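Local coordinates for protein transcriptional regulator (Actinomyces oris, PDB 5V8C) that acts as a LytR-Cps2A-Psr family phosphotransferase that mediates glycosylation of a cell wall-anchored surface protein, probably by passing on a glycan from a lipid-linked donor, at residues G93-N96 against T97-L101; L147-A150 against G151-L155; D159-A162 against L163-R167; D184-Q187 against R188-Q191. One frame throughout, in Å; residues are numbered along the deposited sequence.

Contact 1: G93-N96 against T97-L101; sequences GPQN and TVNAL
The backbone N of A100 donates to N96 O at 2.7 Å, the shortest of the bonds that run between the two segments from a residue to the fourth one before it. V98 N to P94 O (2.9 Å) and N99 N to Q95 O (3.0 Å) belong to the same ladder. Between the side chains, Q95 NE2 gives a hydrogen bond to N99 OD1 at 2.9 Å, bent to 135° at the hydrogen. The donor stands above the carbonyl plane of N99, although OD1 lies close to the amide plane of Q95, and the two amides are turned 38° apart. In N99, CG is anti to the carbonyl carbon, chi1 -69°, which carries it, and OD1 with it, back toward Q95; CG ends 3.1 Å from Q95 O. Q95 bends at chi2 to meet it, while its OE1 accepts from A10 N, so both ends of this amide are used.

Here is the first turn of helix 94-105, with a glycine at the N-cap. G93 has backbone angles at which a beta carbon would run into the preceding carbonyl oxygen. P94 follows in the first turn, where the missing N-H costs no helix bond, and N96 N reaches back to G93 O at 2.9 Å. N96 ND2 donates to T89 O. On the buried side T97 and V98 pack on L26 and L24 of strand 23-28, in the middle of the main sheet, and T97 OG1 is hydrogen-bonded to T89 OG1. V98 CG1 comes to 4.1 Å from Q95 NE2.

Contact 2: L147-A150 against G151-L155; sequences LSSA and GRHRL
The imidazole of H153 reaches back across a short turn and meets S149 through polar atoms and L147 through carbon. On the polar side, the ring nitrogen NE2 lies 2.7 Å from S149 O, which stands obliquely to the ring. The hydroxyl of the same serine adds a weak hydrogen bond, S149 OG to H153 NE2 at 3.5 Å, in which either group could be the donor. S149 places its oxygen there by holding OG between the backbone N and the carbonyl carbon, chi1 56°. One nitrogen of the imidazole therefore faces both the main chain and the side chain of a single residue. A150 O is more distant, at the edge of the ring and near its plane.

The apolar part belongs to L147. Its CD2 comes within 3.5 Å of H153 ND1 and its CB within 4.0 Å of H153 CE1, so the leucine runs alongside the ND1-CE1 side of the ring, the two side chains pointing in opposite senses. Like the serine oxygen, this methyl approaches obliquely.

The backbone at G151 also matters to this loop. G151 adopts angles at which any beta carbon would be pressed against A150 O, a clash that only a residue without a side chain avoids.

S148, S149 and A150 are exposed at the surface, and they carry the chain from one small sheet to another. L147 ends strand 145-147, bonded through its backbone to V138 of strand 138-140, whereas G151 is bonded through its backbone to V134, in the short, weakly bonded pair of strands 133-134 and 151-152; further on, L155 bonds to I130 on the way to helix 157-165.

Contact 3: D159-A162 against L163-R167; sequences DALA and LVRSR
R165 folds back over L161 near the C-terminal end of helix 157-165, where an arginine side chain adds a bond to the usual backbone pattern. L161 O takes R165 N at 3.0 Å and, more weakly, R165 NE at 3.4 Å, so main chain and side chain of one residue share a single carbonyl. The torsions make this possible: R165 CG is anti to its carbonyl carbon, chi1 -84°, which starts the chain toward the preceding turn, and a bend at chi3, -53°, brings NE in to L161 O. L161 takes the other course, its CG anti to the backbone N, and stands up beside the arginine. Its CG lies 3.6 Å from R165 NE, while CD2 covers one face of the guanidinium, 3.8 Å above the plane and displaced toward the rim. Replacing R165 by an alanine would probably leave L161 O with its backbone donor but no side-chain bond, and L161 CD2 without the flat group it rests on.

L161 also packs against M117 and F120 of helix 117-126, and A160 against I124, so this flank is buried between helices. V164 packs against T193 and V196 of helix 182-208. It has one branch, CG2, between the backbone N and the carbonyl carbon, and that methyl comes to 3.4 Å from L161 O. Along the backbone, L163 N to D159 O (2.9 Å) and V164 N to A160 O (3.0 Å) continue the helix. Farther along the chain, S166 OG bonds to D140 OD2, and S166 CB lies 3.4 Å from A162 O, the carbonyl that accepts from T143 OG1.

Contact 4: D184-Q187 against R188-Q191; sequences DGAQ and RRSQ
R189 bends back to G185 O and R188 to D184 O, but they present different sides of their guanidinium groups. R189 works edge-on: G185 O lies in its guanidinium plane, and NE donates to it at 2.9 Å in an almost straight bond, 179°. Relative to the carbonyl plane, NE stands above it, while R189 N arrives from the opposite face at 3.1 Å, so the oxygen is held from both faces. R188 instead lays a face over D184 O, which sits 3.6 Å above its plane, displaced toward the rim. R188 NH2 is 4.3 Å from D184 OD1, a proximity of opposite charges with no N-H directed at the oxygen. S190 OG bonds to Q187 O at 2.9 Å from the same face as Q191 N, its chi1 of 62° turning the hydroxyl back along the helix.

A methionine in place of R189 is likely to leave G185 O without its side-chain donor, with the backbone N-H alone.

All this lies near the start of helix 182-208, where A186 touches D73 ahead of strand 75-77, R188 touches M180 after strand 176-178, and R189 rests on R167 just beyond helix 157-165.

Overall arrangement
From the N terminus the four contacts come in series along the chain; none nests in or crosses another, and each lies between two adjoining segments. Contact 1 opens helix 94-105 beside the main sheet, well apart from the rest: about 36 Å separates its centre from that of contact 2, across the chain's centre. Contact 2 closes the short loop between strands 145-147 and 151-152. L155 of contact 2, just before helix 157-165, packs its CD2 at 3.7 Å on L163 CD2 of contact 3. Contact 4, on helix 182-208, meets the end of contact 3 where V164 O approaches R189 CG at 3.4 Å. Contacts 2 to 4 thus join small sheets to two packed helices.

Contact 1: G93-N96 against T97-L101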
loop_
_atom_site.group_PDB
_atom_site.type_symbol
_atom_site.label_atom_id
_atom_site.label_comp_id
_atom_site.label_asym_id
_atom_site.label_seq_id
_atom_site.Cartn_x
_atom_site.Cartn_y
_atom_site.Cartn_z
ATOM N N GLY A 93 14.744 -6.980 5.931
ATOM C CA GLY A 93 14.884 -6.546 4.545
ATOM C C GLY A 93 13.695 -6.848 3.655
ATOM O O GLY A 93 12.928 -7.768 3.944
ATOM N N PRO A 94 13.547 -6.110 2.526
ATOM C CA PRO A 94 12.427 -6.374 1.602
ATOM C C PRO A 94 12.374 -7.810 1.111
ATOM O O PRO A 94 11.294 -8.296 0.793
ATOM C CB PRO A 94 12.697 -5.423 0.435
ATOM C CG PRO A 94 14.158 -5.076 0.540
ATOM C CD PRO A 94 14.403 -5.021 2.020
ATOM N N GLN A 95 13.535 -8.486 1.054
ATOM C CA GLN A 95 13.631 -9.880 0.622
ATOM C C GLN A 95 12.769 -10.780 1.500
ATOM O O GLN A 95 12.134 -11.702 0.994
ATOM C CB GLN A 95 15.092 -10.358 0.616
ATOM C CG GLN A 95 15.275 -11.753 0.017
ATOM C CD GLN A 95 14.871 -11.818 -1.437
ATOM O OE1 GLN A 95 15.544 -11.273 -2.308
ATOM N NE2 GLN A 95 13.756 -12.475 -1.732
ATOM N N ASN A 96 12.708 -10.478 2.802
ATOM C CA ASN A 96 11.908 -11.242 3.751
ATOM C C ASN A 96 10.418 -11.034 3.538
ATOM O O ASN A 96 9.668 -12.003 3.606
ATOM C CB ASN A 96 12.303 -10.927 5.184
ATOM C CG ASN A 96 11.777 -11.943 6.157
ATOM O OD1 ASN A 96 11.877 -13.158 5.935
ATOM N ND2 ASN A 96 11.142 -11.465 7.216
ATOM N N THR A 97 9.994 -9.783 3.266
ATOM C CA THR A 97 8.595 -9.445 2.957
ATOM C C THR A 97 8.159 -10.125 1.647
ATOM O O THR A 97 7.083 -10.725 1.609
ATOM C CB THR A 97 8.404 -7.923 2.878
ATOM O OG1 THR A 97 8.936 -7.329 4.057
ATOM C CG2 THR A 97 6.946 -7.526 2.718
ATOM N N VAL A 98 9.003 -10.049 0.596
ATOM C CA VAL A 98 8.763 -10.688 -0.701
ATOM C C VAL A 98 8.603 -12.218 -0.499
ATOM O O VAL A 98 7.646 -12.813 -1.005
ATOM C CB VAL A 98 9.882 -10.315 -1.722
ATOM C CG1 VAL A 98 9.960 -11.309 -2.869
ATOM C CG2 VAL A 98 9.686 -8.901 -2.263
ATOM N N ASN A 99 9.491 -12.822 0.307
ATOM C CA ASN A 99 9.450 -14.244 0.607
ATOM C C ASN A 99 8.248 -14.634 1.467
ATOM O O ASN A 99 7.585 -15.619 1.152
ATOM C CB ASN A 99 10.765 -14.695 1.238
ATOM C CG ASN A 99 11.944 -14.686 0.287
ATOM O OD1 ASN A 99 11.812 -14.482 -0.923
ATOM N ND2 ASN A 99 13.133 -14.897 0.819
ATOM N N ALA A 100 7.942 -13.846 2.519
ATOM C CA ALA A 100 6.808 -14.081 3.417
ATOM C C ALA A 100 5.467 -14.098 2.676
ATOM O O ALA A 100 4.696 -15.038 2.849
ATOM C CB ALA A 100 6.784 -13.041 4.528
ATOM N N LEU A 101 5.214 -13.095 1.812
ATOM C CA LEU A 101 3.984 -13.010 1.018
ATOM C C LEU A 101 3.755 -14.241 0.140
ATOM O O LEU A 101 2.617 -14.695 -0.010
ATOM C CB LEU A 101 3.965 -11.732 0.181
ATOM C CG LEU A 101 3.706 -10.463 0.974
ATOM C CD1 LEU A 101 3.735 -9.270 0.085
ATOM C CD2 LEU A 101 2.377 -10.537 1.733
#

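Contact 2: L147-A150 against G151-L155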
loop_
_atom_site.group_PDB
_atom_site.type_symbol
_atom_site.label_atom_id
_atom_site.label_comp_id
_atom_site.label_asym_id
_atom_site.label_seq_id
_atom_site.Cartn_x
_atom_site.Cartn_y
_atom_site.Cartn_z
ATOM N N LEU A 147 -6.780 17.421 12.463
ATOM C CA LEU A 147 -7.785 17.857 11.501
ATOM C C LEU A 147 -8.942 18.442 12.287
ATOM O O LEU A 147 -9.650 17.708 12.972
ATOM C CB LEU A 147 -8.210 16.699 10.574
ATOM C CG LEU A 147 -7.077 16.071 9.733
ATOM C CD1 LEU A 147 -7.573 14.872 8.938
ATOM C CD2 LEU A 147 -6.446 17.089 8.796
ATOM N N SER A 148 -9.058 19.781 12.288
ATOM C CA SER A 148 -10.016 20.494 13.132
ATOM C C SER A 148 -11.475 20.423 12.653
ATOM O O SER A 148 -12.382 20.665 13.457
ATOM C CB SER A 148 -9.581 21.939 13.351
ATOM O OG SER A 148 -9.621 22.700 12.155
ATOM N N SER A 149 -11.710 20.054 11.376
ATOM C CA SER A 149 -13.074 19.998 10.841
ATOM C C SER A 149 -13.309 18.865 9.860
ATOM O O SER A 149 -12.375 18.387 9.222
ATOM C CB SER A 149 -13.446 21.326 10.190
ATOM O OG SER A 149 -12.506 21.670 9.186
ATOM N N ALA A 150 -14.572 18.452 9.725
ATOM C CA ALA A 150 -14.962 17.411 8.778
ATOM C C ALA A 150 -15.100 17.999 7.357
ATOM O O ALA A 150 -15.279 19.211 7.217
ATOM C CB ALA A 150 -16.273 16.775 9.217
ATOM N N GLY A 151 -14.994 17.140 6.336
ATOM C CA GLY A 151 -15.159 17.520 4.934
ATOM C C GLY A 151 -13.968 17.259 4.031
ATOM O O GLY A 151 -13.045 16.529 4.404
ATOM N N ARG A 152 -13.990 17.839 2.815
ATOM C CA ARG A 152 -12.876 17.736 1.863
ATOM C C ARG A 152 -11.716 18.520 2.470
ATOM O O ARG A 152 -11.953 19.566 3.075
ATOM C CB ARG A 152 -13.274 18.298 0.487
ATOM N N HIS A 153 -10.495 17.992 2.418
ATOM C CA HIS A 153 -9.448 18.659 3.171
ATOM C C HIS A 153 -8.177 19.039 2.423
ATOM O O HIS A 153 -7.468 19.927 2.912
ATOM C CB HIS A 153 -9.087 17.831 4.409
ATOM C CG HIS A 153 -9.620 18.413 5.680
ATOM N ND1 HIS A 153 -8.801 18.625 6.777
ATOM C CD2 HIS A 153 -10.864 18.858 5.972
ATOM C CE1 HIS A 153 -9.576 19.159 7.706
ATOM N NE2 HIS A 153 -10.819 19.339 7.259
ATOM N N ARG A 154 -7.871 18.411 1.273
ATOM C CA ARG A 154 -6.607 18.676 0.560
ATOM C C ARG A 154 -5.410 18.564 1.531
ATOM O O ARG A 154 -4.929 19.561 2.070
ATOM C CB ARG A 154 -6.628 20.013 -0.214
ATOM C CG ARG A 154 -5.340 20.340 -0.989
ATOM C CD ARG A 154 -5.167 19.530 -2.255
ATOM N NE ARG A 154 -6.101 19.932 -3.305
ATOM C CZ ARG A 154 -6.305 19.241 -4.421
ATOM N NH1 ARG A 154 -5.638 18.113 -4.644
ATOM N NH2 ARG A 154 -7.179 19.669 -5.322
ATOM N N LEU A 155 -5.021 17.324 1.819
ATOM C CA LEU A 155 -3.954 16.999 2.744
ATOM C C LEU A 155 -2.597 17.164 2.092
ATOM O O LEU A 155 -2.395 16.750 0.956
ATOM C CB LEU A 155 -4.120 15.557 3.255
ATOM C CG LEU A 155 -5.076 15.348 4.427
ATOM C CD1 LEU A 155 -6.494 15.168 3.944
ATOM C CD2 LEU A 155 -4.700 14.115 5.200
#

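Contact 3: D159-A162 against L163-R167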
loop_
_atom_site.group_PDB
_atom_site.type_symbol
_atom_site.label_atom_id
_atom_site.label_comp_id
_atom_site.label_asym_id
_atom_site.label_seq_id
_atom_site.Cartn_x
_atom_site.Cartn_y
_atom_site.Cartn_z
ATOM N N ASP A 159 0.492 15.626 6.289
ATOM C CA ASP A 159 -0.856 15.343 6.784
ATOM C C ASP A 159 -1.253 13.936 6.405
ATOM O O ASP A 159 -1.635 13.165 7.278
ATOM C CB ASP A 159 -1.874 16.340 6.206
ATOM C CG ASP A 159 -1.841 17.724 6.827
ATOM O OD1 ASP A 159 -1.528 17.828 8.034
ATOM O OD2 ASP A 159 -2.137 18.706 6.104
ATOM N N ALA A 160 -1.102 13.580 5.114
ATOM C CA ALA A 160 -1.419 12.256 4.571
ATOM C C ALA A 160 -0.605 11.150 5.252
ATOM O O ALA A 160 -1.140 10.076 5.557
ATOM C CB ALA A 160 -1.174 12.245 3.078
ATOM N N LEU A 161 0.675 11.438 5.528
ATOM C CA LEU A 161 1.578 10.519 6.213
ATOM C C LEU A 161 1.133 10.311 7.663
ATOM O O LEU A 161 1.139 9.181 8.142
ATOM C CB LEU A 161 3.020 11.053 6.154
ATOM C CG LEU A 161 4.126 10.101 6.610
ATOM C CD1 LEU A 161 4.263 8.915 5.672
ATOM C CD2 LEU A 161 5.447 10.833 6.703
ATOM N N ALA A 162 0.700 11.393 8.336
ATOM C CA ALA A 162 0.193 11.338 9.704
ATOM C C ALA A 162 -1.115 10.531 9.773
ATOM O O ALA A 162 -1.347 9.821 10.747
ATOM C CB ALA A 162 -0.034 12.746 10.224
ATOM N N LEU A 163 -1.947 10.625 8.726
ATOM C CA LEU A 163 -3.221 9.918 8.620
ATOM C C LEU A 163 -3.020 8.402 8.454
ATOM O O LEU A 163 -3.666 7.621 9.159
ATOM C CB LEU A 163 -4.062 10.501 7.461
ATOM C CG LEU A 163 -5.560 10.171 7.436
ATOM C CD1 LEU A 163 -6.218 10.406 8.785
ATOM C CD2 LEU A 163 -6.268 10.998 6.391
ATOM N N VAL A 164 -2.119 7.988 7.542
ATOM C CA VAL A 164 -1.839 6.572 7.329
ATOM C C VAL A 164 -1.078 5.965 8.523
ATOM O O VAL A 164 -1.307 4.807 8.864
ATOM C CB VAL A 164 -1.161 6.262 5.965
ATOM C CG1 VAL A 164 -2.013 6.745 4.797
ATOM C CG2 VAL A 164 0.243 6.836 5.880
ATOM N N ARG A 165 -0.216 6.756 9.179
ATOM C CA ARG A 165 0.579 6.300 10.320
ATOM C C ARG A 165 -0.195 6.311 11.634
ATOM O O ARG A 165 0.295 5.753 12.611
ATOM C CB ARG A 165 1.819 7.185 10.500
ATOM C CG ARG A 165 3.024 6.832 9.655
ATOM C CD ARG A 165 4.216 7.673 10.094
ATOM N NE ARG A 165 3.903 9.105 10.094
ATOM C CZ ARG A 165 4.597 10.031 10.749
ATOM N NH1 ARG A 165 5.656 9.690 11.471
ATOM N NH2 ARG A 165 4.237 11.308 10.685
ATOM N N SER A 166 -1.331 7.032 11.693
ATOM C CA SER A 166 -2.150 7.222 12.898
ATOM C C SER A 166 -2.307 5.945 13.743
ATOM O O SER A 166 -3.198 5.132 13.493
ATOM C CB SER A 166 -3.501 7.835 12.540
ATOM O OG SER A 166 -4.153 8.396 13.668
ATOM N N ARG A 167 -1.404 5.768 14.728
ATOM C CA ARG A 167 -1.359 4.597 15.607
ATOM C C ARG A 167 -2.443 4.664 16.676
ATOM O O ARG A 167 -3.182 3.696 16.860
ATOM C CB ARG A 167 0.033 4.447 16.242
#

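Contact 4: D184-Q187 against R188-Q191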
loop_
_atom_site.group_PDB
_atom_site.type_symbol
_atom_site.label_atom_id
_atom_site.label_comp_id
_atom_site.label_asym_id
_atom_site.label_seq_id
_atom_site.Cartn_x
_atom_site.Cartn_y
_atom_site.Cartn_z
ATOM N N ASP A 184 -9.887 -0.689 16.451
ATOM C CA ASP A 184 -10.532 0.520 15.945
ATOM C C ASP A 184 -9.538 1.366 15.145
ATOM O O ASP A 184 -9.831 1.728 14.008
ATOM C CB ASP A 184 -11.154 1.334 17.095
ATOM C CG ASP A 184 -12.396 0.721 17.722
ATOM O OD1 ASP A 184 -13.055 -0.109 17.052
ATOM O OD2 ASP A 184 -12.732 1.102 18.871
ATOM N N GLY A 185 -8.350 1.578 15.712
ATOM C CA GLY A 185 -7.259 2.321 15.092
ATOM C C GLY A 185 -6.688 1.658 13.853
ATOM O O GLY A 185 -6.313 2.350 12.901
ATOM N N ALA A 186 -6.621 0.312 13.845
ATOM C CA ALA A 186 -6.143 -0.439 12.680
ATOM C C ALA A 186 -7.176 -0.388 11.553
ATOM O O ALA A 186 -6.790 -0.320 10.384
ATOM C CB ALA A 186 -5.845 -1.879 13.060
ATOM N N GLN A 187 -8.486 -0.379 11.902
ATOM C CA GLN A 187 -9.578 -0.269 10.930
ATOM C C GLN A 187 -9.593 1.123 10.283
ATOM O O GLN A 187 -9.728 1.218 9.063
ATOM C CB GLN A 187 -10.951 -0.598 11.563
ATOM C CG GLN A 187 -11.148 -2.057 11.998
ATOM C CD GLN A 187 -10.719 -3.088 10.979
ATOM O OE1 GLN A 187 -11.181 -3.105 9.835
ATOM N NE2 GLN A 187 -9.853 -4.003 11.392
ATOM N N ARG A 188 -9.408 2.195 11.090
ATOM C CA ARG A 188 -9.330 3.571 10.586
ATOM C C ARG A 188 -8.089 3.752 9.701
ATOM O O ARG A 188 -8.118 4.569 8.782
ATOM C CB ARG A 188 -9.308 4.612 11.727
ATOM C CG ARG A 188 -10.464 4.549 12.732
ATOM C CD ARG A 188 -11.848 4.617 12.109
ATOM N NE ARG A 188 -12.584 3.366 12.305
ATOM C CZ ARG A 188 -13.387 3.119 13.337
ATOM N NH1 ARG A 188 -13.577 4.040 14.273
ATOM N NH2 ARG A 188 -14.008 1.952 13.437
ATOM N N ARG A 189 -7.002 2.988 9.986
ATOM C CA ARG A 189 -5.750 3.013 9.223
ATOM C C ARG A 189 -5.930 2.404 7.838
ATOM O O ARG A 189 -5.531 3.021 6.852
ATOM C CB ARG A 189 -4.622 2.298 9.977
ATOM C CG ARG A 189 -3.662 3.249 10.676
ATOM C CD ARG A 189 -2.749 2.517 11.643
ATOM N NE ARG A 189 -3.466 2.084 12.844
ATOM C CZ ARG A 189 -2.882 1.581 13.928
ATOM N NH1 ARG A 189 -1.562 1.452 13.980
ATOM N NH2 ARG A 189 -3.612 1.211 14.972
ATOM N N SER A 190 -6.555 1.208 7.753
ATOM C CA SER A 190 -6.807 0.533 6.476
ATOM C C SER A 190 -7.755 1.364 5.614
ATOM O O SER A 190 -7.581 1.437 4.398
ATOM C CB SER A 190 -7.374 -0.864 6.703
ATOM O OG SER A 190 -8.618 -0.811 7.382
ATOM N N GLN A 191 -8.726 2.027 6.268
ATOM C CA GLN A 191 -9.702 2.914 5.648
ATOM C C GLN A 191 -8.995 4.190 5.152
ATOM O O GLN A 191 -9.182 4.586 3.997
ATOM C CB GLN A 191 -10.820 3.219 6.662
ATOM C CG GLN A 191 -11.745 4.377 6.323
ATOM C CD GLN A 191 -12.491 4.809 7.559
ATOM O OE1 GLN A 191 -11.966 5.540 8.413
ATOM N NE2 GLN A 191 -13.703 4.301 7.724
#